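Local coordinates for uncharacterized protein lp_2219 (Lactobacillus plantarum, PDB 3HFQ), which is of unknown function but adopts the seven-bladed beta-propeller fold of the lactonase family, which suggests, without proof, an activity on lactones, at residues M1-F7 with Y19-T25; S102-G108 with S141-T146; H239-A244 with V256-Y261. The protein carries 1 engineered substitution. All blocks are in the same frame, centred on the assembly; numbering follows the deposited sequence.

Interaction 1 (M1-F7 with Y19-T25); sequences MQERILF and YQGTLDT
Tyr19 and Phe7 make one end of the ladder in an antiparallel beta hairpin, strands 2-9 and 17-24, which forms the middle of a four-stranded propeller blade. Phe7 N donates to Tyr19 O at 2.8 Å, while the tyrosine ring extends clear of the first strand, its OH bonded to Gln16 N. Gln20, on the other face of the sheet, packs CB against Leu6 CD2 and takes hold of Arg4. The Arg4 side chain leaves with CG anti to the backbone N (chi1 -171°) and runs fully extended, bringing the guanidinium edge to the amide. NH2 meets Gln20 OE1 at 2.7 Å in the carbonyl plane, and NE adds a weak bond to the same oxygen. Gln20 NE2 is held by Gln73 O, so both ends of the amide are engaged. At Gly21, which has no side chain, the Phe7 ring comes close, its CE2 4.1 Å from Gly21 N. Ile5 CG2 lies over one face of that ring, toward its rim. Thr22 lays CG2 beside Gln2 CB at 3.8 Å and bonds through OG1 to Asp33. Leu23 CB meets Ile5 CD1 at 3.8 Å, a buried apolar patch that Phe339 of the C-terminal strand extends. Asp24 is linked to the first strand through water: OD1 reaches Met1 N and OD2 reaches Gln2 NE2, each by one molecule. OD1 also accepts from the backbone N atoms of Thr26 and Ala27. Beyond the last bridge, Thr25 N bonds to Met1 O at 2.9 Å, and Thr25 CG2 sits 3.7 Å from Glu3 OE1, the two side chains crossing at about a right angle.

Interaction 2 (S102-G108 with S141-T146); sequences SANYHKG and SHIHYT. With PO4 (phosphate ion), chain C.
The rings of Tyr105 and His142 lie almost parallel, at 6°, in an offset stack that joins two successive blades of the propeller: Tyr105 follows strand 99-104 of one blade, and His142 precedes strand 143-148, the first of the next. Their centroids are 4.2 Å apart. The slip puts His142 CB, rather than the imidazole, over the middle of the tyrosine ring, a CH-pi contact with CB 3.7 Å from the centroid, while Tyr105 CE1 lies over the imidazole. Tyr105 takes up this place with CG anti to its own N (chi1 -172°), which swings the ring across toward the neighbouring blade. His144 completes the aromatic cluster differently. Its ring plane stands at 82° to that of the tyrosine, and its CD2 approaches the tyrosine edge, 3.5 Å from Tyr105 CD2.

Beside the ring cluster the strands pack without any hydrogen bond between the two segments. Ala103 CB faces Ile143 CG2 at 3.6 Å, and Ile143 CG1 rests on the backbone of Gly108. Ile143 N is buried here with no partner. An Asx motif, Asn104 OD1 accepting from Lys107 N, shapes the turn that carries Tyr105; Asn104 ND2 bonds to Thr86 O. A phosphate ion, probably from the crystallisation liquor, is shared with Arg190 and Arg259. Next to CD2 on the imidazole rim, His144 NE2 donates to phosphate O4 at 2.7 Å, with the phosphorus in the ring plane.

Interaction 3 (H239-A244 with V256-Y261); sequences HNGAAA and VSNRGY. With PO4 (phosphate ion), chain C.
Arg259 and Gly241 form a hydrogen-bonded antiparallel pair, Gly241 N donating to Arg259 O at 2.9 Å and Arg259 N returning the bond to Gly241 O. Further along, Ala243 N reaches Ser257 O and Ser257 N reaches Ala244 O, so two alanines stand opposite one serine, as in a beta bulge. Ser257 OG takes Ala244 N at 3.1 Å, supplying the acceptor where the backbone spacing has changed, and is itself bonded to Pro288 O.

Side-chain polar bonds centre on Arg259. A bend at chi3 (-69°) folds its chain back over the partner strand, where Arg259 NE donates almost straight to Gly241 O (3.1 Å, 171° at the hydrogen). That carbonyl is thus gripped by the N and NE of one residue, from opposite faces of its plane. Arg259 NH2 bonds to Ala242 O, and Glu206 forms a salt bridge with it, so the guanidinium is held at several points. The edge bearing NH1 and NH2 is presented to a phosphate ion: Arg259 NH1 meets phosphate O2 at 2.7 Å, and NH2 the same oxygen at 3.0 Å.

Van der Waals contact is lighter: Ala243 CB covers one guanidinium face, offset toward its rim and 3.6 Å from Arg259 NE, and the one apolar side-chain pair is Ala242 CB with Val256 CG2.

The pair makes up the first two strands of a propeller blade. Strand 263-269 continues the sheet beyond 253-259, while Ala244 and Ser257 pack on Phe291 of strand 290-293 in the next blade.

From the N terminus, interaction 1 comes first, closing the 11-residue loop of the opening hairpin; its blade is completed by the C-terminal strand 334-339, which fastens the two ends of the chain together and shuts the propeller ring. Interaction 2 closes a longer excursion of 32 residues and ties one blade to the start of the next. Interaction 3 again closes an 11-residue loop, within a single blade. The three follow in series, neither nesting nor crossing. Interactions 1 and 2 lie on opposite sides of the chain's centre, their centres 29 Å apart, whereas 2 and 3 approach to about 6 Å between nearest atoms and share the phosphate.

Interaction 1 (M1-F7 with Y19-T25)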
loop_
_atom_site.group_PDB
_atom_site.type_symbol
_atom_site.label_atom_id
_atom_site.label_comp_id
_atom_site.label_asym_id
_atom_site.label_seq_id
_atom_site.Cartn_x
_atom_site.Cartn_y
_atom_site.Cartn_z
HETATM N N MSE A 1 -2.855 -18.423 18.220
HETATM C CA MSE A 1 -1.437 -18.394 17.765
HETATM C C MSE A 1 -0.920 -16.956 17.757
HETATM O O MSE A 1 -1.691 -16.012 17.925
HETATM C CB MSE A 1 -1.320 -18.989 16.358
HETATM C CG MSE A 1 -1.953 -18.146 15.264
HETATM SE SE MSE A 1 -1.767 -18.972 13.525
HETATM C CE MSE A 1 0.095 -18.571 13.206
ATOM N N GLN A 2 0.384 -16.800 17.558
ATOM C CA GLN A 2 1.003 -15.480 17.527
ATOM C C GLN A 2 1.444 -15.134 16.106
ATOM O O GLN A 2 2.126 -15.922 15.453
ATOM C CB GLN A 2 2.218 -15.439 18.459
ATOM C CG GLN A 2 1.931 -15.837 19.900
ATOM C CD GLN A 2 3.167 -15.761 20.782
ATOM O OE1 GLN A 2 4.233 -16.265 20.424
ATOM N NE2 GLN A 2 3.027 -15.135 21.947
ATOM N N GLU A 3 1.046 -13.957 15.635
ATOM C CA GLU A 3 1.411 -13.505 14.298
ATOM C C GLU A 3 2.156 -12.183 14.388
ATOM O O GLU A 3 1.672 -11.218 14.981
ATOM C CB GLU A 3 0.165 -13.349 13.427
ATOM C CG GLU A 3 -0.550 -14.668 13.160
ATOM C CD GLU A 3 -1.773 -14.502 12.288
ATOM O OE1 GLU A 3 -2.617 -13.639 12.612
ATOM O OE2 GLU A 3 -1.893 -15.238 11.284
ATOM N N ARG A 4 3.336 -12.154 13.782
ATOM C CA ARG A 4 4.200 -10.984 13.785
ATOM C C ARG A 4 3.763 -9.944 12.762
ATOM O O ARG A 4 3.390 -10.282 11.635
ATOM C CB ARG A 4 5.635 -11.425 13.498
ATOM C CG ARG A 4 6.677 -10.349 13.676
ATOM C CD ARG A 4 8.042 -10.925 13.358
ATOM N NE ARG A 4 9.123 -9.986 13.619
ATOM C CZ ARG A 4 10.400 -10.250 13.369
ATOM N NH1 ARG A 4 10.742 -11.422 12.854
ATOM N NH2 ARG A 4 11.332 -9.347 13.635
ATOM N N ILE A 5 3.823 -8.678 13.167
ATOM C CA ILE A 5 3.433 -7.560 12.315
ATOM C C ILE A 5 4.507 -6.478 12.363
ATOM O O ILE A 5 5.082 -6.223 13.420
ATOM C CB ILE A 5 2.128 -6.896 12.811
ATOM C CG1 ILE A 5 1.042 -7.946 13.029
ATOM C CG2 ILE A 5 1.674 -5.841 11.811
ATOM C CD1 ILE A 5 -0.194 -7.397 13.734
ATOM N N LEU A 6 4.772 -5.850 11.220
ATOM C CA LEU A 6 5.749 -4.770 11.149
ATOM C C LEU A 6 4.992 -3.477 10.861
ATOM O O LEU A 6 4.044 -3.466 10.072
ATOM C CB LEU A 6 6.777 -5.031 10.042
ATOM C CG LEU A 6 7.591 -6.323 10.155
ATOM C CD1 LEU A 6 8.666 -6.347 9.067
ATOM C CD2 LEU A 6 8.227 -6.415 11.542
ATOM N N PHE A 7 5.409 -2.390 11.502
ATOM C CA PHE A 7 4.762 -1.097 11.324
ATOM C C PHE A 7 5.695 -0.054 10.719
ATOM O O PHE A 7 6.767 0.217 11.264
ATOM C CB PHE A 7 4.263 -0.567 12.671
ATOM C CG PHE A 7 3.215 -1.426 13.321
ATOM C CD1 PHE A 7 1.931 -1.509 12.787
ATOM C CD2 PHE A 7 3.503 -2.131 14.486
ATOM C CE1 PHE A 7 0.949 -2.279 13.407
ATOM C CE2 PHE A 7 2.528 -2.903 15.115
ATOM C CZ PHE A 7 1.249 -2.976 14.575
ATOM N N TYR A 19 8.622 -0.390 13.711
ATOM C CA TYR A 19 8.241 -1.108 14.920
ATOM C C TYR A 19 7.717 -2.493 14.578
ATOM O O TYR A 19 7.436 -2.794 13.417
ATOM C CB TYR A 19 7.177 -0.329 15.711
ATOM C CG TYR A 19 7.688 0.980 16.278
ATOM C CD1 TYR A 19 7.791 2.113 15.474
ATOM C CD2 TYR A 19 8.129 1.067 17.601
ATOM C CE1 TYR A 19 8.326 3.302 15.964
ATOM C CE2 TYR A 19 8.670 2.254 18.105
ATOM C CZ TYR A 19 8.765 3.366 17.278
ATOM O OH TYR A 19 9.299 4.541 17.751
ATOM N N GLN A 20 7.601 -3.338 15.597
ATOM C CA GLN A 20 7.100 -4.687 15.393
ATOM C C GLN A 20 6.161 -5.063 16.526
ATOM O O GLN A 20 6.333 -4.632 17.667
ATOM C CB GLN A 20 8.264 -5.682 15.288
ATOM C CG GLN A 20 9.035 -5.949 16.576
ATOM C CD GLN A 20 10.289 -6.773 16.333
ATOM O OE1 GLN A 20 10.303 -7.668 15.483
ATOM N NE2 GLN A 20 11.346 -6.483 17.084
ATOM N N GLY A 21 5.148 -5.853 16.197
ATOM C CA GLY A 21 4.192 -6.260 17.203
ATOM C C GLY A 21 3.721 -7.679 16.997
ATOM O O GLY A 21 4.220 -8.403 16.131
ATOM N N THR A 22 2.741 -8.073 17.798
ATOM C CA THR A 22 2.197 -9.413 17.731
ATOM C C THR A 22 0.679 -9.386 17.823
ATOM O O THR A 22 0.107 -8.635 18.613
ATOM C CB THR A 22 2.729 -10.271 18.893
ATOM O OG1 THR A 22 4.160 -10.309 18.841
ATOM C CG2 THR A 22 2.174 -11.688 18.813
ATOM N N LEU A 23 0.036 -10.195 16.989
ATOM C CA LEU A 23 -1.413 -10.329 17.009
ATOM C C LEU A 23 -1.658 -11.724 17.582
ATOM O O LEU A 23 -1.249 -12.725 16.990
ATOM C CB LEU A 23 -1.993 -10.216 15.590
ATOM C CG LEU A 23 -3.416 -10.731 15.314
ATOM C CD1 LEU A 23 -4.371 -10.315 16.415
ATOM C CD2 LEU A 23 -3.885 -10.199 13.963
ATOM N N ASP A 24 -2.283 -11.782 18.754
ATOM C CA ASP A 24 -2.576 -13.053 19.408
ATOM C C ASP A 24 -4.005 -13.427 19.004
ATOM O O ASP A 24 -4.968 -12.808 19.452
ATOM C CB ASP A 24 -2.482 -12.895 20.927
ATOM C CG ASP A 24 -2.521 -14.226 21.662
ATOM O OD1 ASP A 24 -3.403 -15.054 21.349
ATOM O OD2 ASP A 24 -1.681 -14.435 22.566
ATOM N N THR A 25 -4.143 -14.437 18.149
ATOM C CA THR A 25 -5.449 -14.887 17.629
ATOM C C THR A 25 -6.408 -15.479 18.666
ATOM O O THR A 25 -7.634 -15.470 18.449
ATOM C CB THR A 25 -5.238 -15.926 16.509
ATOM O OG1 THR A 25 -4.518 -17.051 17.024
ATOM C CG2 THR A 25 -4.457 -15.322 15.356
HETATM O O HOH W 1 -2.285 -17.603 20.934
HETATM O O HOH W 2 0.845 -13.366 22.391
#

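Interaction 2 (S102-G108 with S141-T146)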
loop_
_atom_site.group_PDB
_atom_site.type_symbol
_atom_site.label_atom_id
_atom_site.label_comp_id
_atom_site.label_asym_id
_atom_site.label_seq_id
_atom_site.Cartn_x
_atom_site.Cartn_y
_atom_site.Cartn_z
ATOM N N SER A 102 9.928 0.819 -6.545
ATOM C CA SER A 102 9.536 1.897 -5.648
ATOM C C SER A 102 8.877 3.015 -6.442
ATOM O O SER A 102 9.167 3.205 -7.630
ATOM C CB SER A 102 10.743 2.440 -4.866
ATOM O OG SER A 102 11.754 2.939 -5.721
ATOM N N ALA A 103 7.981 3.738 -5.779
ATOM C CA ALA A 103 7.256 4.848 -6.392
ATOM C C ALA A 103 7.585 6.131 -5.646
ATOM O O ALA A 103 7.557 6.152 -4.419
ATOM C CB ALA A 103 5.759 4.586 -6.320
ATOM N N ASN A 104 7.888 7.203 -6.371
ATOM C CA ASN A 104 8.204 8.462 -5.707
ATOM C C ASN A 104 7.165 9.521 -6.046
ATOM O O ASN A 104 7.032 9.945 -7.192
ATOM C CB ASN A 104 9.598 8.954 -6.098
ATOM C CG ASN A 104 10.094 10.063 -5.185
ATOM O OD1 ASN A 104 9.448 11.104 -5.040
ATOM N ND2 ASN A 104 11.243 9.843 -4.563
ATOM N N TYR A 105 6.441 9.945 -5.021
ATOM C CA TYR A 105 5.377 10.930 -5.154
ATOM C C TYR A 105 5.831 12.283 -5.684
ATOM O O TYR A 105 5.383 12.730 -6.737
ATOM C CB TYR A 105 4.702 11.106 -3.795
ATOM C CG TYR A 105 3.452 11.957 -3.811
ATOM C CD1 TYR A 105 3.524 13.350 -3.754
ATOM C CD2 TYR A 105 2.194 11.363 -3.846
ATOM C CE1 TYR A 105 2.365 14.131 -3.738
ATOM C CE2 TYR A 105 1.033 12.130 -3.832
ATOM C CZ TYR A 105 1.124 13.508 -3.771
ATOM O OH TYR A 105 -0.036 14.253 -3.743
ATOM N N HIS A 106 6.727 12.929 -4.950
ATOM C CA HIS A 106 7.214 14.250 -5.320
ATOM C C HIS A 106 7.999 14.312 -6.633
ATOM O O HIS A 106 7.855 15.269 -7.393
ATOM C CB HIS A 106 8.048 14.802 -4.164
ATOM C CG HIS A 106 7.336 14.765 -2.845
ATOM N ND1 HIS A 106 6.296 15.619 -2.536
ATOM C CD2 HIS A 106 7.488 13.953 -1.774
ATOM C CE1 HIS A 106 5.840 15.331 -1.329
ATOM N NE2 HIS A 106 6.545 14.323 -0.845
ATOM N N LYS A 107 8.816 13.298 -6.910
ATOM C CA LYS A 107 9.613 13.278 -8.139
ATOM C C LYS A 107 8.847 12.808 -9.374
ATOM O O LYS A 107 9.238 13.115 -10.502
ATOM C CB LYS A 107 10.841 12.381 -7.969
ATOM C CG LYS A 107 11.879 12.882 -6.984
ATOM C CD LYS A 107 13.053 11.907 -6.946
ATOM C CE LYS A 107 14.302 12.541 -6.372
ATOM N NZ LYS A 107 15.467 11.616 -6.481
ATOM N N GLY A 108 7.772 12.053 -9.158
ATOM C CA GLY A 108 6.979 11.547 -10.269
ATOM C C GLY A 108 7.706 10.426 -10.988
ATOM O O GLY A 108 7.646 10.304 -12.213
ATOM N N SER A 141 3.331 15.229 -11.788
ATOM C CA SER A 141 3.257 13.776 -11.702
ATOM C C SER A 141 3.551 13.315 -10.285
ATOM O O SER A 141 4.509 13.771 -9.663
ATOM C CB SER A 141 4.254 13.123 -12.661
ATOM O OG SER A 141 4.324 11.728 -12.424
ATOM N N HIS A 142 2.726 12.398 -9.787
ATOM C CA HIS A 142 2.881 11.856 -8.444
ATOM C C HIS A 142 2.639 10.344 -8.473
ATOM O O HIS A 142 1.502 9.892 -8.396
ATOM C CB HIS A 142 1.878 12.532 -7.499
ATOM C CG HIS A 142 2.111 14.004 -7.321
ATOM N ND1 HIS A 142 1.077 14.912 -7.194
ATOM C CD2 HIS A 142 3.253 14.723 -7.220
ATOM C CE1 HIS A 142 1.578 16.124 -7.022
ATOM N NE2 HIS A 142 2.894 16.038 -7.034
ATOM N N ILE A 143 3.713 9.567 -8.594
ATOM C CA ILE A 143 3.596 8.110 -8.637
ATOM C C ILE A 143 3.390 7.598 -7.215
ATOM O O ILE A 143 4.131 7.967 -6.307
ATOM C CB ILE A 143 4.865 7.468 -9.255
ATOM C CG1 ILE A 143 5.150 8.093 -10.623
ATOM C CG2 ILE A 143 4.661 5.971 -9.425
ATOM C CD1 ILE A 143 4.000 7.959 -11.623
ATOM N N HIS A 144 2.397 6.736 -7.019
ATOM C CA HIS A 144 2.098 6.248 -5.675
ATOM C C HIS A 144 2.010 4.732 -5.535
ATOM O O HIS A 144 1.764 4.218 -4.438
ATOM C CB HIS A 144 0.772 6.856 -5.210
ATOM C CG HIS A 144 0.765 7.268 -3.772
ATOM N ND1 HIS A 144 1.241 6.459 -2.764
ATOM C CD2 HIS A 144 0.356 8.412 -3.177
ATOM C CE1 HIS A 144 1.130 7.089 -1.609
ATOM N NE2 HIS A 144 0.595 8.277 -1.830
ATOM N N TYR A 145 2.211 4.014 -6.632
ATOM C CA TYR A 145 2.101 2.564 -6.592
ATOM C C TYR A 145 2.867 1.940 -7.747
ATOM O O TYR A 145 2.775 2.402 -8.887
ATOM C CB TYR A 145 0.610 2.186 -6.653
ATOM C CG TYR A 145 0.282 0.703 -6.660
ATOM C CD1 TYR A 145 0.302 -0.035 -7.844
ATOM C CD2 TYR A 145 -0.092 0.051 -5.485
ATOM C CE1 TYR A 145 -0.047 -1.390 -7.856
ATOM C CE2 TYR A 145 -0.437 -1.305 -5.487
ATOM C CZ TYR A 145 -0.415 -2.016 -6.676
ATOM O OH TYR A 145 -0.751 -3.352 -6.686
ATOM N N THR A 146 3.641 0.907 -7.430
ATOM C CA THR A 146 4.426 0.175 -8.417
ATOM C C THR A 146 4.427 -1.288 -7.987
ATOM O O THR A 146 5.237 -1.694 -7.154
ATOM C CB THR A 146 5.896 0.660 -8.473
ATOM O OG1 THR A 146 6.460 0.621 -7.156
ATOM C CG2 THR A 146 5.976 2.084 -9.020
HETATM P P PO4 C . -0.819 10.616 -0.058
HETATM O O1 PO4 C . -1.086 11.858 0.873
HETATM O O2 PO4 C . -1.627 9.373 0.474
HETATM O O3 PO4 C . -1.269 10.951 -1.532
HETATM O O4 PO4 C . 0.721 10.271 -0.048
#

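Interaction 3 (H239-A244 with V256-Y261)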
loop_
_atom_site.group_PDB
_atom_site.type_symbol
_atom_site.label_atom_id
_atom_site.label_comp_id
_atom_site.label_asym_id
_atom_site.label_seq_id
_atom_site.Cartn_x
_atom_site.Cartn_y
_atom_site.Cartn_z
ATOM N N HIS A 239 -13.146 17.085 4.236
ATOM C CA HIS A 239 -11.983 16.452 3.620
ATOM C C HIS A 239 -11.931 14.942 3.815
ATOM O O HIS A 239 -12.190 14.430 4.901
ATOM C CB HIS A 239 -10.688 17.077 4.165
ATOM C CG HIS A 239 -9.434 16.398 3.692
ATOM N ND1 HIS A 239 -8.986 15.206 4.218
ATOM C CD2 HIS A 239 -8.540 16.748 2.736
ATOM C CE1 HIS A 239 -7.869 14.849 3.607
ATOM N NE2 HIS A 239 -7.577 15.766 2.704
ATOM N N ASN A 240 -11.623 14.231 2.739
ATOM C CA ASN A 240 -11.477 12.791 2.806
ATOM C C ASN A 240 -10.575 12.332 1.687
ATOM O O ASN A 240 -10.730 12.744 0.535
ATOM C CB ASN A 240 -12.807 12.047 2.684
ATOM C CG ASN A 240 -12.659 10.564 3.005
ATOM O OD1 ASN A 240 -12.567 10.182 4.171
ATOM N ND2 ASN A 240 -12.601 9.730 1.974
ATOM N N GLY A 241 -9.621 11.483 2.043
ATOM C CA GLY A 241 -8.707 10.942 1.061
ATOM C C GLY A 241 -8.639 9.442 1.258
ATOM O O GLY A 241 -8.173 8.978 2.294
ATOM N N ALA A 242 -9.127 8.675 0.289
ATOM C CA ALA A 242 -9.070 7.221 0.404
ATOM C C ALA A 242 -7.583 6.864 0.375
ATOM O O ALA A 242 -6.784 7.602 -0.200
ATOM C CB ALA A 242 -9.813 6.569 -0.755
ATOM N N ALA A 243 -7.202 5.749 0.991
ATOM C CA ALA A 243 -5.789 5.383 1.029
ATOM C C ALA A 243 -5.458 3.959 0.596
ATOM O O ALA A 243 -5.143 3.713 -0.571
ATOM C CB ALA A 243 -5.229 5.642 2.434
ATOM N N ALA A 244 -5.511 3.028 1.543
ATOM C CA ALA A 244 -5.193 1.632 1.265
ATOM C C ALA A 244 -6.400 0.848 0.782
ATOM O O ALA A 244 -7.538 1.181 1.108
ATOM C CB ALA A 244 -4.616 0.976 2.511
ATOM N N VAL A 256 -11.343 -0.649 2.020
ATOM C CA VAL A 256 -10.617 0.583 1.722
ATOM C C VAL A 256 -10.636 1.488 2.953
ATOM O O VAL A 256 -11.618 1.511 3.696
ATOM C CB VAL A 256 -11.233 1.331 0.504
ATOM C CG1 VAL A 256 -12.640 1.806 0.821
ATOM C CG2 VAL A 256 -10.348 2.505 0.111
ATOM N N SER A 257 -9.542 2.209 3.193
ATOM C CA SER A 257 -9.486 3.106 4.341
ATOM C C SER A 257 -9.732 4.550 3.911
ATOM O O SER A 257 -9.331 4.969 2.821
ATOM C CB SER A 257 -8.136 2.983 5.062
ATOM O OG SER A 257 -7.056 3.347 4.220
ATOM N N ASN A 258 -10.402 5.302 4.780
ATOM C CA ASN A 258 -10.735 6.695 4.518
ATOM C C ASN A 258 -10.080 7.629 5.534
ATOM O O ASN A 258 -10.310 7.499 6.736
ATOM C CB ASN A 258 -12.256 6.892 4.578
ATOM C CG ASN A 258 -12.988 6.179 3.454
ATOM O OD1 ASN A 258 -13.763 5.248 3.688
ATOM N ND2 ASN A 258 -12.744 6.610 2.229
ATOM N N ARG A 259 -9.265 8.561 5.047
ATOM C CA ARG A 259 -8.606 9.535 5.916
ATOM C C ARG A 259 -9.457 10.798 5.946
ATOM O O ARG A 259 -9.546 11.528 4.958
ATOM C CB ARG A 259 -7.217 9.869 5.386
ATOM C CG ARG A 259 -6.224 8.733 5.495
ATOM C CD ARG A 259 -4.956 9.077 4.740
ATOM N NE ARG A 259 -5.191 9.107 3.297
ATOM C CZ ARG A 259 -4.242 9.315 2.389
ATOM N NH1 ARG A 259 -2.990 9.519 2.777
ATOM N NH2 ARG A 259 -4.541 9.297 1.093
ATOM N N GLY A 260 -10.072 11.051 7.094
ATOM C CA GLY A 260 -10.947 12.201 7.245
ATOM C C GLY A 260 -12.223 11.663 7.863
ATOM O O GLY A 260 -12.566 12.000 8.994
ATOM N N TYR A 261 -12.929 10.815 7.121
ATOM C CA TYR A 261 -14.147 10.204 7.640
ATOM C C TYR A 261 -13.674 9.140 8.631
ATOM O O TYR A 261 -14.433 8.658 9.474
ATOM C CB TYR A 261 -14.957 9.562 6.504
ATOM C CG TYR A 261 -16.355 9.152 6.912
ATOM C CD1 TYR A 261 -17.250 10.086 7.433
ATOM C CD2 TYR A 261 -16.780 7.831 6.788
ATOM C CE1 TYR A 261 -18.533 9.711 7.826
ATOM C CE2 TYR A 261 -18.058 7.447 7.178
ATOM C CZ TYR A 261 -18.929 8.393 7.694
ATOM O OH TYR A 261 -20.192 8.016 8.080
HETATM P P PO4 C . -0.819 10.616 -0.058
HETATM O O1 PO4 C . -1.086 11.858 0.873
HETATM O O2 PO4 C . -1.627 9.373 0.474
HETATM O O3 PO4 C . -1.269 10.951 -1.532
HETATM O O4 PO4 C . 0.721 10.271 -0.048
#